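Local coordinates for periplasmic binding protein (Veillonella parvula, PDB 4OVK) that probably binds a solute outside the cell membrane and hands it to an ABC transporter for uptake, as two-lobed periplasmic binding proteins do, at residues I44-D49 against S69-L74; M273-W278 against N282-L287; M288-G293 against R307-Q312. All blocks are in the same frame, centred on the assembly; numbering follows the deposited sequence. Where two conformers were deposited one is given.

Contact 1 of 3, residues I44-D49 against S69-L74; sequences IVYAVD and SIFKTL
The backbone N of Phe71, whose ring meets Tyr46, donates to Ser69 OG at 3.2 Å in one of the two serine conformers. This is a capping bond at the turn into helix 71-74, and it ties down the backbone from which the Phe71 side chain springs. The two rings form a T-shaped pair. Phe71 turns its edge to one face of Tyr46, with planes 60° apart and centroids 5.3 Å apart. The touching atom is Phe71 CE1, which lies 3.7 Å from Tyr46 CG, near the rim of the tyrosine ring. Phe71 CZ reaches Tyr46 CB. With CG of Tyr46 anti to the backbone N (chi1 171°), the ring projects from helix 41-49 to the side where Phe71 and Leu74 lie. Its far end then meets Leu74, where Tyr46 OH lies 3.5 Å from Leu74 CB. The tyrosine and leucine side chains cross at about a right angle. Elsewhere Tyr46 also meets the ring of Tyr318, and Phe71 makes a second edge-to-face pair with Tyr66. The contact joins two helices of the first lobe. Helix 41-49 belongs to the beta-alpha-beta crossover between parallel strands 34-36 and 55-57, an element typical of the Rossmann-like lobes of periplasmic binding proteins.

Contact 2 of 3, residues M273-W278 against N282-L287; sequences MGIYRW and NVETPL
Hydrogen bonds from Trp278 and Ile275 centre on one oxygen of Glu284. Trp278 NE1 donates to Glu284 OE1 at 2.8 Å, and Ile275 N donates to Glu284 OE1 at 2.9 Å. The backbone donor comes on the syn side of the carboxylate, the indole donor on the anti side. The oxygen lies at the indole edge, in the ring plane, while the carboxylate plane stands 85° to the ring. The extended Glu284 chain (chi2 172°) carries the acid across to the 273-278 loop. Its other oxygen, OE2, is hydrogen-bonded to Tyr318 OH, so both oxygens of this buried group have partners. Within the turn, Asn282 OD1 accepts from Glu284 N at 2.7 Å, an Asx turn, with the donor well above the carbonyl plane. A water joins Trp278 O and Thr285 OG1.

Packing adds to these bonds. Trp278 CH2 rests 3.5 Å from Leu287 CB, and Glu284 O lies over one face of the indole. In the conformer given, Ile275 CG2 lies 3.4 Å from Glu284 OE2, and the two side chains cross at about a right angle.

The loop after strand 268-270 is thus fastened to the start of helix 285-296, with Glu284 at the N-cap. Helix 41-49 packs on Ile275 and Val283, helix 150-170 on Pro286 and Leu287, and helix 306-318 on Ile275, Val283, Glu284 and Leu287.

Contact 3 of 3, residues M288-G293 against R307-Q312; sequences MMKWMG and RDDLKQ
Lys290 and Asp309 meet across two neighbouring helices, and their side chains cross at about a right angle. The lysine is the long arm. Its CG lies anti to the carbonyl carbon (chi1 -79°), and beyond CG the chain is fully extended, which brings the ammonium group across to the second helix. Asp309 is the short arm, whose carboxylate sits only one carbon beyond CA. They meet in a salt bridge in which Lys290 NZ donates to Asp309 OD2 at 2.7 Å. The amine does not come in flat with the acid. It approaches OD2 from above the carboxylate plane, 52° out of it. The bridge is made through one oxygen, since Lys290 NZ stays 4.4 Å from Asp309 OD1. The lysine stem also passes this acid oxygen, with Lys290 CE and CD each 3.5 Å from Asp309 OD2.

Helices 285-296 and 306-318 run in roughly opposite directions here. Both belong to the helical C-terminal part of the chain, which follows the last strand of the second parallel sheet, 268-270. The CA atoms of Lys290 and Asp309 are 9.1 Å apart, the nearest such pair of the two segments. The bridge spans this distance at the surface, and only 74 Å² is buried between the segments.

With an alanine at Lys290, the Asp309 carboxylate would probably be left without its charged mate, and the direct side-chain link between the segments would be lost. Lys290 NZ also hydrogen-bonds a triethylene glycol, probably from the crystallisation liquor. Asp309 touches Tyr304, whose OH is hydrogen-bonded to Lys290 O. On other sides of the two helices, Met289 and Met292 pack on Met201 of helix 197-204, while Leu310 packs on Ile327 and Ile330 of helix 324-331.

Contacts 1 and 2 are buried, and contact 3 lies at the surface. Their chemistry follows: aromatic and aliphatic packing in contact 1, a buried carboxylate gripped by hydrogen bonds at both oxygens in contact 2, and one bridge between opposite charges in contact 3. Contacts 1 and 2 touch, with Tyr46 against Ile275. Contacts 2 and 3 share helix 285-296, and their atoms meet where Trp278 packs on Met288 and Leu287 on Leu310. Contacts 1 and 3 do not touch, and their centres are about 17 Å apart. Helix 306-318 is common ground: it supplies Asp309 to contact 3 and Tyr318 beside both of the others.

Contact 1 of 3, residues I44-D49 against S69-L74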
loop_
_atom_site.group_PDB
_atom_site.type_symbol
_atom_site.label_atom_id
_atom_site.label_comp_id
_atom_site.label_asym_id
_atom_site.label_seq_id
_atom_site.Cartn_x
_atom_site.Cartn_y
_atom_site.Cartn_z
ATOM N N ILE A 44 2.709 8.418 1.492
ATOM C CA ILE A 44 2.547 9.044 0.188
ATOM C C ILE A 44 3.023 10.505 0.187
ATOM O O ILE A 44 3.656 10.955 -0.763
ATOM C CB ILE A 44 1.114 8.899 -0.375
ATOM C CG1 ILE A 44 0.759 7.407 -0.514
ATOM C CG2 ILE A 44 1.032 9.584 -1.733
ATOM C CD1 ILE A 44 -0.708 7.113 -0.794
ATOM N N VAL A 45 2.719 11.252 1.243
ATOM C CA VAL A 45 3.256 12.610 1.359
ATOM C C VAL A 45 4.783 12.577 1.370
ATOM O O VAL A 45 5.433 13.368 0.688
ATOM C CB VAL A 45 2.708 13.303 2.604
ATOM C CG1 VAL A 45 3.500 14.567 2.935
ATOM C CG2 VAL A 45 1.220 13.601 2.393
ATOM N N TYR A 46 5.350 11.642 2.124
ATOM C CA TYR A 46 6.798 11.465 2.145
ATOM C C TYR A 46 7.351 11.248 0.718
ATOM O O TYR A 46 8.345 11.849 0.332
ATOM C CB TYR A 46 7.206 10.307 3.076
ATOM C CG TYR A 46 8.657 9.979 2.946
ATOM C CD1 TYR A 46 9.609 10.674 3.666
ATOM C CD2 TYR A 46 9.086 9.006 2.060
ATOM C CE1 TYR A 46 10.958 10.396 3.525
ATOM C CE2 TYR A 46 10.428 8.707 1.920
ATOM C CZ TYR A 46 11.357 9.405 2.643
ATOM O OH TYR A 46 12.695 9.126 2.486
ATOM N N ALA A 47 6.711 10.379 -0.051
ATOM C CA ALA A 47 7.164 10.059 -1.389
ATOM C C ALA A 47 7.129 11.276 -2.322
ATOM O O ALA A 47 8.058 11.502 -3.079
ATOM C CB ALA A 47 6.322 8.940 -1.961
ATOM N N VAL A 48 6.059 12.059 -2.258
ATOM C CA VAL A 48 5.935 13.222 -3.123
ATOM C C VAL A 48 6.955 14.302 -2.745
ATOM O O VAL A 48 7.580 14.885 -3.621
ATOM C CB VAL A 48 4.500 13.792 -3.094
ATOM C CG1 VAL A 48 4.410 15.048 -3.950
ATOM C CG2 VAL A 48 3.511 12.748 -3.586
ATOM N N ASP A 49 7.139 14.545 -1.447
ATOM C CA ASP A 49 8.079 15.565 -0.999
ATOM C C ASP A 49 9.515 15.061 -0.993
ATOM O O ASP A 49 10.434 15.854 -0.844
ATOM C CB ASP A 49 7.705 16.079 0.406
ATOM C CG ASP A 49 8.107 17.528 0.627
ATOM O OD1 ASP A 49 8.180 18.308 -0.362
ATOM O OD2 ASP A 49 8.347 17.887 1.803
ATOM N N SER A 69 8.582 -0.803 9.494
ATOM C CA SER A 69 9.026 -0.844 8.112
ATOM C C SER A 69 10.298 -0.053 7.883
ATOM O O SER A 69 10.789 0.650 8.774
ATOM C CB SER A 69 7.916 -0.314 7.200
ATOM O OG SER A 69 7.812 1.091 7.309
ATOM N N ILE A 70 10.803 -0.170 6.660
ATOM C CA ILE A 70 11.977 0.577 6.182
ATOM C C ILE A 70 11.758 2.094 6.275
ATOM O O ILE A 70 12.711 2.861 6.332
ATOM C CB ILE A 70 12.324 0.183 4.715
ATOM C CG1 ILE A 70 13.673 0.763 4.255
ATOM C CG2 ILE A 70 11.245 0.643 3.732
ATOM C CD1 ILE A 70 14.874 -0.050 4.663
ATOM N N PHE A 71 10.491 2.510 6.321
ATOM C CA PHE A 71 10.127 3.922 6.518
ATOM C C PHE A 71 10.907 4.525 7.699
ATOM O O PHE A 71 11.398 5.663 7.625
ATOM C CB PHE A 71 8.594 4.017 6.763
ATOM C CG PHE A 71 7.972 5.365 6.474
ATOM C CD1 PHE A 71 8.709 6.461 6.027
ATOM C CD2 PHE A 71 6.609 5.522 6.661
ATOM C CE1 PHE A 71 8.091 7.670 5.779
ATOM C CE2 PHE A 71 5.988 6.727 6.408
ATOM C CZ PHE A 71 6.733 7.803 5.975
ATOM N N LYS A 72 11.037 3.770 8.782
ATOM C CA LYS A 72 11.779 4.244 9.967
ATOM C C LYS A 72 13.231 4.615 9.637
ATOM O O LYS A 72 13.762 5.592 10.157
ATOM C CB LYS A 72 11.770 3.206 11.095
ATOM C CG LYS A 72 12.371 3.746 12.389
ATOM C CD LYS A 72 12.113 2.825 13.564
ATOM C CE LYS A 72 12.809 3.324 14.825
ATOM N NZ LYS A 72 12.257 4.618 15.326
ATOM N N THR A 73 13.855 3.852 8.752
ATOM C CA THR A 73 15.219 4.142 8.307
ATOM C C THR A 73 15.274 5.344 7.383
ATOM O O THR A 73 16.156 6.196 7.521
ATOM C CB THR A 73 15.805 2.942 7.566
ATOM O OG1 THR A 73 15.814 1.827 8.452
ATOM C CG2 THR A 73 17.216 3.221 7.097
ATOM N N LEU A 74 14.327 5.419 6.451
ATOM C CA LEU A 74 14.256 6.548 5.524
ATOM C C LEU A 74 13.983 7.874 6.216
ATOM O O LEU A 74 14.474 8.899 5.777
ATOM C CB LEU A 74 13.154 6.349 4.492
ATOM C CG LEU A 74 13.189 5.089 3.650
ATOM C CD1 LEU A 74 11.957 5.015 2.782
ATOM C CD2 LEU A 74 14.447 5.063 2.820
#

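Contact 2 of 3, residues M273-W278 against N282-L287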
loop_
_atom_site.group_PDB
_atom_site.type_symbol
_atom_site.label_atom_id
_atom_site.label_comp_id
_atom_site.label_asym_id
_atom_site.label_seq_id
_atom_site.Cartn_x
_atom_site.Cartn_y
_atom_site.Cartn_z
HETATM N N MSE A 273 6.826 -5.792 1.898
HETATM C CA MSE A 273 6.442 -4.501 2.450
HETATM C C MSE A 273 7.597 -3.545 2.323
HETATM O O MSE A 273 8.686 -3.820 2.802
HETATM C CB MSE A 273 6.038 -4.702 3.898
HETATM C CG MSE A 273 5.899 -3.356 4.597
HETATM SE SE MSE A 273 4.891 -3.664 6.234
HETATM C CE MSE A 273 6.483 -3.924 7.348
ATOM N N GLY A 274 7.348 -2.410 1.677
ATOM C CA GLY A 274 8.316 -1.352 1.534
ATOM C C GLY A 274 7.993 -0.284 2.560
ATOM O O GLY A 274 7.984 -0.570 3.753
ATOM N N ILE A 275 7.698 0.914 2.067
ATOM C CA ILE A 275 7.451 2.068 2.913
ATOM C C ILE A 275 6.135 1.903 3.685
ATOM O O ILE A 275 5.970 2.451 4.782
ATOM C CB ILE A 275 7.472 3.351 2.054
ATOM C CG1 ILE A 275 7.780 4.570 2.928
ATOM C CG2 ILE A 275 6.205 3.448 1.215
ATOM C CD1 ILE A 275 8.043 5.825 2.141
ATOM N N TYR A 276 5.226 1.118 3.109
ATOM C CA TYR A 276 3.917 0.802 3.671
ATOM C C TYR A 276 3.625 -0.596 3.134
ATOM O O TYR A 276 4.328 -1.080 2.212
ATOM C CB TYR A 276 2.858 1.826 3.214
ATOM C CG TYR A 276 1.564 1.732 3.999
ATOM C CD1 TYR A 276 1.507 2.121 5.334
ATOM C CD2 TYR A 276 0.411 1.216 3.426
ATOM C CE1 TYR A 276 0.341 2.003 6.064
ATOM C CE2 TYR A 276 -0.764 1.114 4.144
ATOM C CZ TYR A 276 -0.790 1.499 5.461
ATOM O OH TYR A 276 -1.959 1.378 6.174
ATOM N N ARG A 277 2.652 -1.288 3.700
ATOM C CA ARG A 277 2.377 -2.620 3.162
ATOM C C ARG A 277 1.859 -2.516 1.718
ATOM O O ARG A 277 1.267 -1.514 1.306
ATOM C CB ARG A 277 1.473 -3.448 4.063
ATOM C CG ARG A 277 0.082 -2.918 4.213
ATOM C CD ARG A 277 -0.641 -3.609 5.362
ATOM N NE ARG A 277 -1.909 -2.935 5.572
ATOM C CZ ARG A 277 -2.366 -2.459 6.728
ATOM N NH1 ARG A 277 -3.541 -1.850 6.748
ATOM N NH2 ARG A 277 -1.683 -2.595 7.863
ATOM N N TRP A 278 2.165 -3.548 0.951
ATOM C CA TRP A 278 1.873 -3.579 -0.466
ATOM C C TRP A 278 0.558 -4.290 -0.764
ATOM O O TRP A 278 0.208 -4.463 -1.927
ATOM C CB TRP A 278 3.039 -4.257 -1.197
ATOM C CG TRP A 278 4.275 -3.428 -1.315
ATOM C CD1 TRP A 278 4.516 -2.201 -0.736
ATOM C CD2 TRP A 278 5.467 -3.766 -2.038
ATOM N NE1 TRP A 278 5.779 -1.763 -1.073
ATOM C CE2 TRP A 278 6.378 -2.702 -1.874
ATOM C CE3 TRP A 278 5.851 -4.868 -2.826
ATOM C CZ2 TRP A 278 7.649 -2.706 -2.457
ATOM C CZ3 TRP A 278 7.122 -4.865 -3.407
ATOM C CH2 TRP A 278 7.996 -3.791 -3.219
ATOM N N ASN A 282 -0.991 1.877 -2.929
ATOM C CA ASN A 282 0.046 2.738 -2.346
ATOM C C ASN A 282 1.050 3.199 -3.429
ATOM O O ASN A 282 0.949 2.817 -4.589
ATOM C CB ASN A 282 0.777 1.990 -1.219
ATOM C CG ASN A 282 1.728 0.950 -1.733
ATOM O OD1 ASN A 282 2.914 1.223 -1.880
ATOM N ND2 ASN A 282 1.213 -0.255 -2.031
ATOM N N VAL A 283 2.022 4.010 -3.046
ATOM C CA VAL A 283 2.940 4.627 -4.003
ATOM C C VAL A 283 3.882 3.585 -4.678
ATOM O O VAL A 283 4.328 3.751 -5.810
ATOM C CB VAL A 283 3.702 5.791 -3.316
ATOM C CG1 VAL A 283 4.964 5.315 -2.607
ATOM C CG2 VAL A 283 4.020 6.875 -4.312
ATOM N N GLU A 284 4.121 2.486 -3.990
ATOM C CA GLU A 284 4.982 1.406 -4.477
ATOM C C GLU A 284 4.207 0.236 -5.143
ATOM O O GLU A 284 4.794 -0.790 -5.478
ATOM C CB GLU A 284 5.838 0.910 -3.320
ATOM C CG GLU A 284 6.740 2.008 -2.765
ATOM C CD GLU A 284 7.484 1.643 -1.497
ATOM O OE1 GLU A 284 7.089 0.697 -0.793
ATOM O OE2 GLU A 284 8.445 2.357 -1.170
ATOM N N THR A 285 2.909 0.393 -5.360
ATOM C CA THR A 285 2.102 -0.666 -5.989
ATOM C C THR A 285 2.706 -1.263 -7.278
ATOM O O THR A 285 2.655 -2.485 -7.453
ATOM C CB THR A 285 0.651 -0.222 -6.227
ATOM O OG1 THR A 285 0.009 -0.024 -4.961
ATOM C CG2 THR A 285 -0.132 -1.269 -7.021
ATOM N N PRO A 286 3.289 -0.437 -8.159
ATOM C CA PRO A 286 3.915 -1.053 -9.343
ATOM C C PRO A 286 4.999 -2.096 -9.022
ATOM O O PRO A 286 5.195 -3.045 -9.800
ATOM C CB PRO A 286 4.519 0.147 -10.081
ATOM C CG PRO A 286 3.647 1.272 -9.713
ATOM C CD PRO A 286 3.266 1.039 -8.272
ATOM N N LEU A 287 5.698 -1.923 -7.903
ATOM C CA LEU A 287 6.711 -2.894 -7.474
ATOM C C LEU A 287 6.055 -4.191 -6.979
ATOM O O LEU A 287 6.537 -5.302 -7.245
ATOM C CB LEU A 287 7.626 -2.291 -6.405
ATOM C CG LEU A 287 8.419 -1.082 -6.906
ATOM C CD1 LEU A 287 8.986 -0.305 -5.745
ATOM C CD2 LEU A 287 9.535 -1.475 -7.891
HETATM O O HOH W 1 0.092 -2.790 -4.052
#

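Contact 3 of 3, residues M288-G293 against R307-Q312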
loop_
_atom_site.group_PDB
_atom_site.type_symbol
_atom_site.label_atom_id
_atom_site.label_comp_id
_atom_site.label_asym_id
_atom_site.label_seq_id
_atom_site.Cartn_x
_atom_site.Cartn_y
_atom_site.Cartn_z
HETATM N N MSE A 288 4.926 -4.054 -6.293
HETATM C CA MSE A 288 4.143 -5.214 -5.882
HETATM C C MSE A 288 3.656 -5.992 -7.086
HETATM O O MSE A 288 3.701 -7.215 -7.089
HETATM C CB MSE A 288 2.973 -4.758 -5.028
HETATM C CG MSE A 288 2.006 -5.886 -4.694
HETATM SE SE MSE A 288 2.875 -7.375 -3.737
HETATM C CE MSE A 288 1.294 -7.966 -2.731
HETATM N N MSE A 289 3.211 -5.295 -8.126
HETATM C CA MSE A 289 2.719 -5.957 -9.341
HETATM C C MSE A 289 3.839 -6.739 -10.011
HETATM O O MSE A 289 3.651 -7.868 -10.498
HETATM C CB MSE A 289 2.149 -4.917 -10.302
HETATM C CG MSE A 289 0.929 -4.266 -9.702
HETATM SE SE MSE A 289 -0.613 -5.435 -9.971
HETATM C CE MSE A 289 -1.655 -3.934 -10.710
ATOM N N LYS A 290 5.031 -6.164 -9.993
ATOM C CA LYS A 290 6.201 -6.832 -10.545
ATOM C C LYS A 290 6.598 -8.092 -9.775
ATOM O O LYS A 290 6.922 -9.108 -10.395
ATOM C CB LYS A 290 7.361 -5.863 -10.676
ATOM C CG LYS A 290 7.198 -4.988 -11.912
ATOM C CD LYS A 290 8.306 -3.979 -12.104
ATOM C CE LYS A 290 8.267 -3.489 -13.549
ATOM N NZ LYS A 290 9.322 -2.497 -13.885
ATOM N N TRP A 291 6.516 -8.043 -8.450
ATOM C CA TRP A 291 6.764 -9.210 -7.613
ATOM C C TRP A 291 5.760 -10.325 -7.943
ATOM O O TRP A 291 6.164 -11.468 -8.194
ATOM C CB TRP A 291 6.714 -8.818 -6.138
ATOM C CG TRP A 291 6.977 -9.906 -5.178
ATOM C CD1 TRP A 291 8.197 -10.419 -4.832
ATOM C CD2 TRP A 291 6.007 -10.623 -4.412
ATOM N NE1 TRP A 291 8.042 -11.421 -3.909
ATOM C CE2 TRP A 291 6.704 -11.555 -3.625
ATOM C CE3 TRP A 291 4.614 -10.566 -4.312
ATOM C CZ2 TRP A 291 6.054 -12.421 -2.756
ATOM C CZ3 TRP A 291 3.972 -11.425 -3.457
ATOM C CH2 TRP A 291 4.691 -12.327 -2.670
HETATM N N MSE A 292 4.472 -9.988 -7.978
HETATM C CA MSE A 292 3.421 -10.974 -8.230
HETATM C C MSE A 292 3.553 -11.571 -9.604
HETATM O O MSE A 292 3.410 -12.783 -9.779
HETATM C CB MSE A 292 2.040 -10.333 -8.093
HETATM C CG MSE A 292 1.804 -9.947 -6.637
HETATM SE SE MSE A 292 -0.005 -9.218 -6.443
HETATM C CE MSE A 292 -0.936 -10.785 -7.172
ATOM N N GLY A 293 3.819 -10.730 -10.593
ATOM C CA GLY A 293 3.991 -11.201 -11.979
ATOM C C GLY A 293 5.044 -12.287 -12.102
ATOM O O GLY A 293 4.849 -13.315 -12.781
ATOM N N ARG A 307 14.757 -6.387 -8.233
ATOM C CA ARG A 307 15.730 -5.779 -7.325
ATOM C C ARG A 307 16.261 -4.448 -7.877
ATOM O O ARG A 307 16.432 -3.490 -7.133
ATOM C CB ARG A 307 16.873 -6.773 -7.073
ATOM C CG ARG A 307 18.182 -6.212 -6.568
ATOM C CD ARG A 307 19.202 -7.324 -6.354
ATOM N NE ARG A 307 18.667 -8.419 -5.543
ATOM C CZ ARG A 307 18.867 -8.585 -4.235
ATOM N NH1 ARG A 307 19.617 -7.741 -3.539
ATOM N NH2 ARG A 307 18.319 -9.623 -3.616
ATOM N N ASP A 308 16.561 -4.411 -9.175
ATOM C CA ASP A 308 17.044 -3.190 -9.817
ATOM C C ASP A 308 15.972 -2.111 -9.830
ATOM O O ASP A 308 16.261 -0.945 -9.601
ATOM C CB ASP A 308 17.505 -3.458 -11.257
ATOM C CG ASP A 308 18.701 -4.375 -11.331
ATOM O OD1 ASP A 308 19.376 -4.577 -10.306
ATOM O OD2 ASP A 308 18.982 -4.900 -12.433
ATOM N N ASP A 309 14.740 -2.498 -10.121
ATOM C CA ASP A 309 13.651 -1.538 -10.201
ATOM C C ASP A 309 13.355 -0.973 -8.804
ATOM O O ASP A 309 13.065 0.215 -8.667
ATOM C CB ASP A 309 12.390 -2.174 -10.777
ATOM C CG ASP A 309 12.556 -2.613 -12.219
ATOM O OD1 ASP A 309 13.573 -2.267 -12.883
ATOM O OD2 ASP A 309 11.647 -3.326 -12.693
ATOM N N LEU A 310 13.444 -1.825 -7.778
ATOM C CA LEU A 310 13.274 -1.378 -6.390
ATOM C C LEU A 310 14.378 -0.375 -6.020
ATOM O O LEU A 310 14.084 0.691 -5.488
ATOM C CB LEU A 310 13.287 -2.597 -5.457
ATOM C CG LEU A 310 13.155 -2.370 -3.963
ATOM C CD1 LEU A 310 11.799 -1.771 -3.625
ATOM C CD2 LEU A 310 13.373 -3.646 -3.181
ATOM N N LYS A 311 15.642 -0.710 -6.311
ATOM C CA LYS A 311 16.746 0.204 -6.024
ATOM C C LYS A 311 16.575 1.534 -6.752
ATOM O O LYS A 311 16.789 2.602 -6.165
ATOM C CB LYS A 311 18.088 -0.410 -6.387
ATOM C CG LYS A 311 18.463 -1.556 -5.461
ATOM C CD LYS A 311 19.629 -2.362 -6.000
ATOM C CE LYS A 311 20.916 -1.584 -5.889
ATOM N NZ LYS A 311 22.073 -2.479 -6.138
ATOM N N GLN A 312 16.192 1.462 -8.025
ATOM C CA GLN A 312 15.989 2.660 -8.832
ATOM C C GLN A 312 14.906 3.548 -8.225
ATOM O O GLN A 312 15.101 4.764 -8.130
ATOM C CB GLN A 312 15.623 2.301 -10.267
ATOM C CG GLN A 312 15.362 3.494 -11.165
ATOM C CD GLN A 312 14.804 3.073 -12.518
ATOM O OE1 GLN A 312 13.640 2.667 -12.640
ATOM N NE2 GLN A 312 15.627 3.169 -13.535
#